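Local coordinates for iron aquisition yersiniabactin synthesis enzyme, YbtT (Escherichia coli, PDB 6BA9), which acts as a low-specificity type II thioesterase that maintains production of the metallophore yersiniabactin, at residues R61-L66 with A96-R101; L84-H89 with R101-R106; F30-A35 with Q231-F236. The protein carries 1 engineered substitution. All coordinates share one frame; numbering follows the deposited sequence.

Interaction 1. Residues R61-L66 with A96-R101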
loop_
_atom_site.group_PDB
_atom_site.type_symbol
_atom_site.label_atom_id
_atom_site.label_comp_id
_atom_site.label_asym_id
_atom_site.label_seq_id
_atom_site.Cartn_x
_atom_site.Cartn_y
_atom_site.Cartn_z
ATOM N N ARG A 61 4.897 -10.709 -9.890
ATOM C CA ARG A 61 5.047 -9.643 -10.874
ATOM C C ARG A 61 3.703 -9.070 -11.311
ATOM O O ARG A 61 3.621 -8.404 -12.354
ATOM C CB ARG A 61 5.864 -10.161 -12.058
ATOM C CG ARG A 61 7.225 -10.651 -11.582
ATOM C CD ARG A 61 8.154 -10.955 -12.714
ATOM N NE ARG A 61 7.639 -11.948 -13.644
ATOM C CZ ARG A 61 7.867 -13.258 -13.567
ATOM N NH1 ARG A 61 8.581 -13.774 -12.574
ATOM N NH2 ARG A 61 7.370 -14.058 -14.497
ATOM N N SER A 62 2.654 -9.279 -10.504
ATOM C CA SER A 62 1.290 -8.852 -10.811
ATOM C C SER A 62 0.594 -8.342 -9.552
ATOM O O SER A 62 0.516 -9.054 -8.545
ATOM C CB SER A 62 0.517 -10.057 -11.369
ATOM O OG SER A 62 -0.869 -9.861 -11.301
ATOM N N ILE A 63 0.046 -7.131 -9.641
ATOM C CA ILE A 63 -0.772 -6.555 -8.578
ATOM C C ILE A 63 -1.995 -7.428 -8.302
ATOM O O ILE A 63 -2.357 -7.673 -7.148
ATOM C CB ILE A 63 -1.178 -5.109 -8.947
ATOM C CG1 ILE A 63 0.048 -4.195 -9.058
ATOM C CG2 ILE A 63 -2.224 -4.563 -7.958
ATOM C CD1 ILE A 63 0.909 -4.112 -7.767
ATOM N N THR A 64 -2.684 -7.870 -9.353
ATOM C CA THR A 64 -3.913 -8.628 -9.135
ATOM C C THR A 64 -3.620 -9.994 -8.509
ATOM O O THR A 64 -4.434 -10.498 -7.727
ATOM C CB THR A 64 -4.743 -8.724 -10.432
ATOM O OG1 THR A 64 -3.932 -9.222 -11.494
ATOM C CG2 THR A 64 -5.309 -7.379 -10.837
ATOM N N GLN A 65 -2.473 -10.601 -8.826
ATOM C CA GLN A 65 -2.085 -11.860 -8.171
ATOM C C GLN A 65 -1.844 -11.645 -6.676
ATOM O O GLN A 65 -2.280 -12.440 -5.836
ATOM C CB GLN A 65 -0.830 -12.452 -8.804
ATOM C CG GLN A 65 -1.027 -13.110 -10.129
ATOM C CD GLN A 65 0.286 -13.565 -10.729
ATOM O OE1 GLN A 65 1.317 -13.627 -10.038
ATOM N NE2 GLN A 65 0.266 -13.879 -12.025
ATOM N N LEU A 66 -1.123 -10.582 -6.324
ATOM C CA LEU A 66 -0.927 -10.260 -4.914
ATOM C C LEU A 66 -2.259 -10.047 -4.202
ATOM O O LEU A 66 -2.458 -10.521 -3.073
ATOM C CB LEU A 66 -0.057 -9.007 -4.794
ATOM C CG LEU A 66 1.421 -9.197 -5.144
ATOM C CD1 LEU A 66 2.092 -7.837 -5.359
ATOM C CD2 LEU A 66 2.141 -9.963 -4.048
ATOM N N ALA A 96 -4.196 -2.860 -2.274
ATOM C CA ALA A 96 -5.309 -2.662 -1.351
ATOM C C ALA A 96 -6.608 -2.462 -2.114
ATOM O O ALA A 96 -7.637 -3.040 -1.747
ATOM C CB ALA A 96 -5.035 -1.456 -0.452
ATOM N N PHE A 97 -6.578 -1.657 -3.175
ATOM C CA PHE A 97 -7.754 -1.450 -4.013
ATOM C C PHE A 97 -8.245 -2.757 -4.622
ATOM O O PHE A 97 -9.438 -3.093 -4.527
ATOM C CB PHE A 97 -7.399 -0.443 -5.108
ATOM C CG PHE A 97 -8.457 -0.281 -6.163
ATOM C CD1 PHE A 97 -9.689 0.254 -5.852
ATOM C CD2 PHE A 97 -8.205 -0.643 -7.459
ATOM C CE1 PHE A 97 -10.654 0.429 -6.854
ATOM C CE2 PHE A 97 -9.158 -0.472 -8.451
ATOM C CZ PHE A 97 -10.376 0.057 -8.141
ATOM N N GLU A 98 -7.342 -3.523 -5.251
ATOM C CA GLU A 98 -7.757 -4.769 -5.898
ATOM C C GLU A 98 -8.209 -5.812 -4.879
ATOM O O GLU A 98 -9.129 -6.594 -5.154
ATOM C CB GLU A 98 -6.638 -5.288 -6.813
ATOM C CG GLU A 98 -6.354 -4.426 -8.043
ATOM C CD GLU A 98 -7.448 -4.471 -9.083
ATOM O OE1 GLU A 98 -8.295 -5.397 -9.040
ATOM O OE2 GLU A 98 -7.462 -3.555 -9.933
ATOM N N THR A 99 -7.608 -5.818 -3.692
ATOM C CA THR A 99 -8.069 -6.686 -2.614
ATOM C C THR A 99 -9.469 -6.295 -2.171
ATOM O O THR A 99 -10.342 -7.158 -1.987
ATOM C CB THR A 99 -7.090 -6.609 -1.439
ATOM O OG1 THR A 99 -5.787 -7.032 -1.864
ATOM C CG2 THR A 99 -7.524 -7.516 -0.289
ATOM N N CYS A 100 -9.698 -4.997 -2.011
ATOM C CA CYS A 100 -11.004 -4.506 -1.610
ATOM C C CYS A 100 -12.048 -4.862 -2.649
ATOM O O CYS A 100 -13.175 -5.237 -2.294
ATOM C CB CYS A 100 -10.932 -2.992 -1.394
ATOM S SG CYS A 100 -12.357 -2.299 -0.503
ATOM N N ARG A 101 -11.685 -4.787 -3.927
ATOM C CA ARG A 101 -12.589 -5.175 -5.012
ATOM C C ARG A 101 -13.051 -6.615 -4.831
ATOM O O ARG A 101 -14.253 -6.907 -4.885
ATOM C CB ARG A 101 -11.883 -4.980 -6.348
ATOM C CG ARG A 101 -12.658 -5.343 -7.605
ATOM C CD ARG A 101 -12.100 -4.591 -8.856
ATOM N NE ARG A 101 -12.333 -5.376 -10.063
ATOM C CZ ARG A 101 -11.412 -5.708 -10.969
ATOM N NH1 ARG A 101 -10.153 -5.306 -10.854
ATOM N NH2 ARG A 101 -11.766 -6.445 -12.021
#

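Interaction 2. Residues L84-H89 with R101-R106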
loop_
_atom_site.group_PDB
_atom_site.type_symbol
_atom_site.label_atom_id
_atom_site.label_comp_id
_atom_site.label_asym_id
_atom_site.label_seq_id
_atom_site.Cartn_x
_atom_site.Cartn_y
_atom_site.Cartn_z
ATOM N N LEU A 84 -12.989 -4.306 9.136
ATOM C CA LEU A 84 -11.727 -4.406 8.412
ATOM C C LEU A 84 -11.487 -3.118 7.642
ATOM O O LEU A 84 -12.352 -2.658 6.881
ATOM C CB LEU A 84 -11.760 -5.585 7.441
ATOM C CG LEU A 84 -10.526 -5.719 6.539
ATOM C CD1 LEU A 84 -9.280 -6.101 7.332
ATOM C CD2 LEU A 84 -10.780 -6.743 5.458
ATOM N N LEU A 85 -10.308 -2.541 7.838
ATOM C CA LEU A 85 -9.832 -1.402 7.063
ATOM C C LEU A 85 -8.621 -1.826 6.244
ATOM O O LEU A 85 -7.669 -2.392 6.790
ATOM C CB LEU A 85 -9.444 -0.250 7.996
ATOM C CG LEU A 85 -10.557 0.273 8.920
ATOM C CD1 LEU A 85 -9.981 1.265 9.922
ATOM C CD2 LEU A 85 -11.638 0.934 8.106
ATOM N N LEU A 86 -8.661 -1.588 4.939
ATOM C CA LEU A 86 -7.541 -1.891 4.055
ATOM C C LEU A 86 -6.862 -0.597 3.660
ATOM O O LEU A 86 -7.539 0.344 3.249
ATOM C CB LEU A 86 -8.020 -2.570 2.778
ATOM C CG LEU A 86 -8.395 -4.029 2.905
ATOM C CD1 LEU A 86 -9.176 -4.470 1.656
ATOM C CD2 LEU A 86 -7.140 -4.858 3.060
ATOM N N ALA A 87 -5.545 -0.536 3.795
ATOM C CA ALA A 87 -4.771 0.646 3.444
ATOM C C ALA A 87 -3.562 0.247 2.607
ATOM O O ALA A 87 -3.045 -0.865 2.724
ATOM C CB ALA A 87 -4.278 1.365 4.689
ATOM N N GLY A 88 -3.093 1.164 1.772
ATOM C CA GLY A 88 -1.855 0.942 1.046
ATOM C C GLY A 88 -1.267 2.245 0.576
ATOM O O GLY A 88 -1.994 3.213 0.330
ATOM N N HIS A 89 0.061 2.275 0.458
ATOM C CA HIS A 89 0.806 3.435 -0.014
ATOM C C HIS A 89 1.549 3.066 -1.292
ATOM O O HIS A 89 2.234 2.035 -1.347
ATOM C CB HIS A 89 1.811 3.893 1.046
ATOM C CG HIS A 89 2.476 5.193 0.726
ATOM N ND1 HIS A 89 1.805 6.405 0.714
ATOM C CD2 HIS A 89 3.762 5.471 0.396
ATOM C CE1 HIS A 89 2.663 7.371 0.428
ATOM N NE2 HIS A 89 3.850 6.831 0.219
ATOM N N ARG A 101 -11.685 -4.787 -3.927
ATOM C CA ARG A 101 -12.589 -5.175 -5.012
ATOM C C ARG A 101 -13.051 -6.615 -4.831
ATOM O O ARG A 101 -14.253 -6.907 -4.885
ATOM C CB ARG A 101 -11.883 -4.980 -6.348
ATOM C CG ARG A 101 -12.658 -5.343 -7.605
ATOM C CD ARG A 101 -12.100 -4.591 -8.856
ATOM N NE ARG A 101 -12.333 -5.376 -10.063
ATOM C CZ ARG A 101 -11.412 -5.708 -10.969
ATOM N NH1 ARG A 101 -10.153 -5.306 -10.854
ATOM N NH2 ARG A 101 -11.766 -6.445 -12.021
ATOM N N LEU A 102 -12.112 -7.528 -4.577
ATOM C CA LEU A 102 -12.477 -8.933 -4.410
ATOM C C LEU A 102 -13.351 -9.139 -3.178
ATOM O O LEU A 102 -14.344 -9.874 -3.232
ATOM C CB LEU A 102 -11.214 -9.793 -4.312
ATOM C CG LEU A 102 -10.348 -9.837 -5.576
ATOM C CD1 LEU A 102 -9.047 -10.536 -5.330
ATOM C CD2 LEU A 102 -11.086 -10.517 -6.752
ATOM N N LEU A 103 -13.014 -8.515 -2.052
ATOM C CA LEU A 103 -13.773 -8.717 -0.824
ATOM C C LEU A 103 -15.179 -8.148 -0.938
ATOM O O LEU A 103 -16.153 -8.765 -0.472
ATOM C CB LEU A 103 -13.050 -8.103 0.364
ATOM C CG LEU A 103 -11.743 -8.798 0.699
ATOM C CD1 LEU A 103 -11.111 -8.058 1.851
ATOM C CD2 LEU A 103 -11.935 -10.264 1.049
ATOM N N GLU A 104 -15.303 -6.971 -1.551
ATOM C CA GLU A 104 -16.619 -6.367 -1.760
ATOM C C GLU A 104 -17.480 -7.252 -2.650
ATOM O O GLU A 104 -18.659 -7.492 -2.340
ATOM C CB GLU A 104 -16.440 -4.965 -2.369
ATOM C CG GLU A 104 -17.694 -4.153 -2.491
ATOM C CD GLU A 104 -17.380 -2.744 -2.972
ATOM O OE1 GLU A 104 -16.440 -2.119 -2.427
ATOM O OE2 GLU A 104 -18.049 -2.309 -3.914
ATOM N N GLN A 105 -16.905 -7.772 -3.747
ATOM C CA GLN A 105 -17.632 -8.643 -4.666
ATOM C C GLN A 105 -18.100 -9.911 -3.972
ATOM O O GLN A 105 -19.159 -10.464 -4.306
ATOM C CB GLN A 105 -16.737 -9.055 -5.828
ATOM C CG GLN A 105 -16.370 -7.975 -6.819
ATOM C CD GLN A 105 -15.259 -8.439 -7.751
ATOM O OE1 GLN A 105 -14.745 -9.557 -7.619
ATOM N NE2 GLN A 105 -14.881 -7.588 -8.692
ATOM N N ARG A 106 -17.299 -10.430 -3.052
ATOM C CA ARG A 106 -17.659 -11.648 -2.337
ATOM C C ARG A 106 -18.693 -11.415 -1.239
ATOM O O ARG A 106 -19.065 -12.378 -0.556
ATOM C CB ARG A 106 -16.389 -12.251 -1.712
ATOM C CG ARG A 106 -15.412 -12.814 -2.733
ATOM C CD ARG A 106 -14.051 -13.151 -2.110
ATOM N NE ARG A 106 -13.060 -13.406 -3.158
ATOM C CZ ARG A 106 -11.794 -13.750 -2.933
ATOM N NH1 ARG A 106 -11.331 -13.897 -1.693
ATOM N NH2 ARG A 106 -10.986 -13.933 -3.961
#

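Interaction 3. Residues F30-A35 with Q231-F236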
loop_
_atom_site.group_PDB
_atom_site.type_symbol
_atom_site.label_atom_id
_atom_site.label_comp_id
_atom_site.label_asym_id
_atom_site.label_seq_id
_atom_site.Cartn_x
_atom_site.Cartn_y
_atom_site.Cartn_z
ATOM N N PHE A 30 8.938 -0.387 8.362
ATOM C CA PHE A 30 7.819 0.009 9.212
ATOM C C PHE A 30 8.132 -0.142 10.700
ATOM O O PHE A 30 7.227 -0.084 11.541
ATOM C CB PHE A 30 6.553 -0.755 8.795
ATOM C CG PHE A 30 6.065 -0.374 7.438
ATOM C CD1 PHE A 30 6.579 -0.974 6.305
ATOM C CD2 PHE A 30 5.114 0.620 7.280
ATOM C CE1 PHE A 30 6.159 -0.595 5.058
ATOM C CE2 PHE A 30 4.687 0.998 6.013
ATOM C CZ PHE A 30 5.222 0.382 4.905
ATOM N N ARG A 31 9.412 -0.287 11.048
ATOM C CA ARG A 31 9.781 -0.468 12.447
ATOM C C ARG A 31 9.328 0.708 13.309
ATOM O O ARG A 31 8.951 0.516 14.466
ATOM C CB ARG A 31 11.296 -0.656 12.543
ATOM C CG ARG A 31 11.819 -0.909 13.947
ATOM C CD ARG A 31 13.319 -1.190 13.943
ATOM N NE ARG A 31 13.676 -2.116 12.870
ATOM C CZ ARG A 31 13.694 -3.442 12.981
ATOM N NH1 ARG A 31 13.384 -4.034 14.133
ATOM N NH2 ARG A 31 14.028 -4.179 11.929
ATOM N N HIS A 32 9.368 1.928 12.768
ATOM C CA HIS A 32 8.938 3.093 13.539
ATOM C C HIS A 32 7.489 2.959 13.997
ATOM O O HIS A 32 7.129 3.420 15.090
ATOM C CB HIS A 32 9.136 4.371 12.726
ATOM C CG HIS A 32 8.633 5.603 13.414
ATOM N ND1 HIS A 32 9.139 6.037 14.621
ATOM C CD2 HIS A 32 7.668 6.490 13.068
ATOM C CE1 HIS A 32 8.507 7.136 14.992
ATOM N NE2 HIS A 32 7.611 7.434 14.067
ATOM N N TRP A 33 6.644 2.320 13.187
ATOM C CA TRP A 33 5.270 2.081 13.619
ATOM C C TRP A 33 5.207 1.168 14.834
ATOM O O TRP A 33 4.297 1.289 15.658
ATOM C CB TRP A 33 4.454 1.466 12.480
ATOM C CG TRP A 33 4.041 2.411 11.403
ATOM C CD1 TRP A 33 4.385 3.716 11.257
ATOM C CD2 TRP A 33 3.181 2.099 10.309
ATOM N NE1 TRP A 33 3.792 4.248 10.137
ATOM C CE2 TRP A 33 3.036 3.266 9.541
ATOM C CE3 TRP A 33 2.507 0.940 9.910
ATOM C CZ2 TRP A 33 2.245 3.311 8.394
ATOM C CZ3 TRP A 33 1.730 0.986 8.783
ATOM C CH2 TRP A 33 1.597 2.160 8.039
ATOM N N GLN A 34 6.150 0.240 14.963
ATOM C CA GLN A 34 6.180 -0.624 16.138
ATOM C C GLN A 34 6.693 0.086 17.380
ATOM O O GLN A 34 6.459 -0.398 18.494
ATOM C CB GLN A 34 7.046 -1.849 15.861
ATOM C CG GLN A 34 6.489 -2.720 14.775
ATOM C CD GLN A 34 7.371 -3.913 14.482
ATOM O OE1 GLN A 34 8.301 -3.831 13.675
ATOM N NE2 GLN A 34 7.088 -5.030 15.145
ATOM N N ALA A 35 7.384 1.214 17.229
ATOM C CA ALA A 35 7.879 1.927 18.397
ATOM C C ALA A 35 6.741 2.439 19.262
ATOM O O ALA A 35 6.944 2.693 20.453
ATOM C CB ALA A 35 8.751 3.107 17.971
ATOM N N GLN A 231 7.371 8.701 8.225
ATOM C CA GLN A 231 7.993 9.880 8.821
ATOM C C GLN A 231 6.979 10.797 9.495
ATOM O O GLN A 231 7.345 11.548 10.410
ATOM C CB GLN A 231 8.766 10.637 7.746
ATOM C CG GLN A 231 9.807 9.786 7.025
ATOM C CD GLN A 231 10.976 9.460 7.916
ATOM O OE1 GLN A 231 11.477 10.328 8.626
ATOM N NE2 GLN A 231 11.410 8.207 7.904
ATOM N N GLN A 232 5.723 10.777 9.052
ATOM C CA GLN A 232 4.646 11.557 9.646
ATOM C C GLN A 232 3.523 10.610 10.067
ATOM O O GLN A 232 2.343 10.856 9.809
ATOM C CB GLN A 232 4.153 12.607 8.649
ATOM C CG GLN A 232 5.217 13.620 8.213
ATOM C CD GLN A 232 5.778 14.411 9.355
ATOM O OE1 GLN A 232 5.084 14.710 10.327
ATOM N NE2 GLN A 232 7.054 14.766 9.247
ATOM N N ALA A 233 3.909 9.534 10.751
ATOM C CA ALA A 233 2.959 8.507 11.177
ATOM C C ALA A 233 1.799 9.089 11.979
ATOM O O ALA A 233 0.657 8.652 11.835
ATOM C CB ALA A 233 3.685 7.452 11.998
ATOM N N ARG A 234 2.075 10.056 12.861
ATOM C CA ARG A 234 1.001 10.616 13.673
ATOM C C ARG A 234 -0.078 11.247 12.799
ATOM O O ARG A 234 -1.271 11.021 13.014
ATOM C CB ARG A 234 1.563 11.610 14.692
ATOM C CG ARG A 234 2.409 10.927 15.752
ATOM C CD ARG A 234 2.813 11.845 16.896
ATOM N NE ARG A 234 3.964 11.288 17.603
ATOM C CZ ARG A 234 3.901 10.484 18.661
ATOM N NH1 ARG A 234 2.734 10.131 19.194
ATOM N NH2 ARG A 234 5.029 10.034 19.200
ATOM N N SER A 235 0.324 12.019 11.781
ATOM C CA SER A 235 -0.643 12.614 10.864
ATOM C C SER A 235 -1.374 11.545 10.050
ATOM O O SER A 235 -2.594 11.633 9.837
ATOM C CB SER A 235 0.071 13.597 9.936
ATOM O OG SER A 235 0.680 14.645 10.672
ATOM N N PHE A 236 -0.635 10.538 9.573
ATOM C CA PHE A 236 -1.221 9.467 8.766
ATOM C C PHE A 236 -2.322 8.744 9.536
ATOM O O PHE A 236 -3.455 8.621 9.061
ATOM C CB PHE A 236 -0.078 8.524 8.363
ATOM C CG PHE A 236 -0.467 7.376 7.448
ATOM C CD1 PHE A 236 -0.637 7.571 6.087
ATOM C CD2 PHE A 236 -0.578 6.081 7.952
ATOM C CE1 PHE A 236 -0.949 6.508 5.261
ATOM C CE2 PHE A 236 -0.897 5.019 7.125
ATOM C CZ PHE A 236 -1.084 5.237 5.784
HETATM O O HOH W 1 6.630 9.395 12.433
#

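Interaction 1. Residues R61-L66 with A96-R101
Glu98 leaves its helix with CG anti to its own carbonyl carbon and then bends at chi2 (-70°), while Thr64 holds CG2 anti to its carbonyl carbon; the two side chains therefore run side by side and point the same way. The methyl of Thr64 lies alongside the carboxylate, with CG2 4.0 Å from Glu98 OE1. Ile63 meets the same glutamate lower down, its branch methyl CG2 packing 4.1 Å from Glu98 CG, and these two side chains cross at about a right angle. Ile63 and Thr64 each bring a methyl group, CG2, against Glu98; the carboxylate finds its polar partners on its own helix and in two tyrosines. OE1 forms a salt bridge to Arg101 NH1 at 2.6 Å, one turn further along helix 91-105; as a hydrogen bond it is weak, bent to 116°. OE2 is hydrogen-bonded to the hydroxyls of Tyr175 and Tyr177.

In this alpha/beta-hydrolase fold the contact joins the start of helix 63-77 to helix 91-105, the helix that follows strand 84-89. Thr64 and Glu98 are the residues of closest backbone approach, their CA atoms 6.3 Å apart. Ser62 provides the N-cap of the first helix: its OG accepts from Gln65 N at 3.0 Å and a fairly straight 161°, which fixes the opening turn that carries Ile63 and Thr64. Ile63 also packs on Met91, Gln94 and Val95, and further along Thr99 and Glu98 both touch Ala67.

Interaction 2. Residues L84-H89 with R101-R106
Leu103 meets Leu84 and Leu86 through a single methyl, CD1. Along the helix, Arg101 comes first and packs on Cys183 and Leu186, and Leu102 packs on Ala71 of helix 63-77. Leu103 then faces the strand; its CG stands anti to the carbonyl carbon (chi1 -67°), which carries the branch toward the strand, with CD1 as its leading methyl. There it lies 3.9 Å from Leu84 CD2 and 4.1 Å from Leu86 CD1. The Leu84 side chain crosses that of Leu103 at about a right angle, whereas Leu86 runs obliquely to it. Being two residues apart, Leu84 and Leu86 project from the same face of the strand and offer one methyl each. Glu104 is directed to Thr188 and the backbone N of Arg187, and after Gln105 the helix gives way at Arg106, which forms a salt bridge with Glu75.

Strand 84-89, helix 91-105 and strand 112-116 form a beta-alpha-beta unit, and this contact settles the far end of the helix on the strand it follows. With methyl groups alone meeting between buried leucines, the contact can rest only on dispersion and the exclusion of water, which fix spacing more than direction.

Interaction 3. Residues F30-A35 with Q231-F236
A water molecule joins His32 to Ala233, standing 2.7 Å from His32 NE2 and accepting from the backbone N of Ala233 at 3.2 Å. The donor belongs to the first residue of helix 233-243, so the water takes up an N-H at a helix start. In this alpha/beta-hydrolase fold the contact joins the short, weakly bonded helical turn near residues 31-34, in the connection between strands 16-20 and 42-46, to one of the closing helices of the chain.

Beside the water, the packing is apolar. Ala233 CB touches both His32 and Trp33: it is 4.2 Å from His32 CD2 and 3.7 Å from Trp33 NE1. The indole nitrogen itself is engaged elsewhere, donating to the carbonyl oxygen of Pro229, which fixes the rotation of the ring. Trp33 then reaches Phe236, one helical turn beyond Ala233. Phe236 has CG anti to its backbone N (chi1 -177°), which sets its ring beside the six-membered ring of Trp33. The two planes are tilted by only 26°, yet they have slid so far apart, with centroids 5.8 Å from one another, that the rings barely overlap, and the touch is made at Trp33 CZ2 and Phe236 CE2. Phe237 adds an edge-to-face ring contact to Trp33, and Leu43 of strand 42-46 packs against it too. Within the turn, Phe30 meets one face of the indole, its CD2 lying 3.6 Å above the plane and offset toward the rim.

In the fold
Interactions 1 and 2 share helix 91-105 and Arg101; their centres are 9 Å apart and they touch directly, Leu86 CD1 lying 3.7 Å from Cys100 N. Together they pack that helix against helix 63-77 and strand 84-89. Interaction 3 lies on the opposite side of the chain's centre from interaction 1, about 24 Å away between centres, and its loop encloses both others. Strand 84-89 leads to the engineered alanine right after His89, which replaces the serine expected as nucleophile at the elbow of this fold. His89 hydrogen-bonds to His226 O, and the segment after His226 leads into interaction 3, whose nearest atoms are about 5 Å from interaction 2.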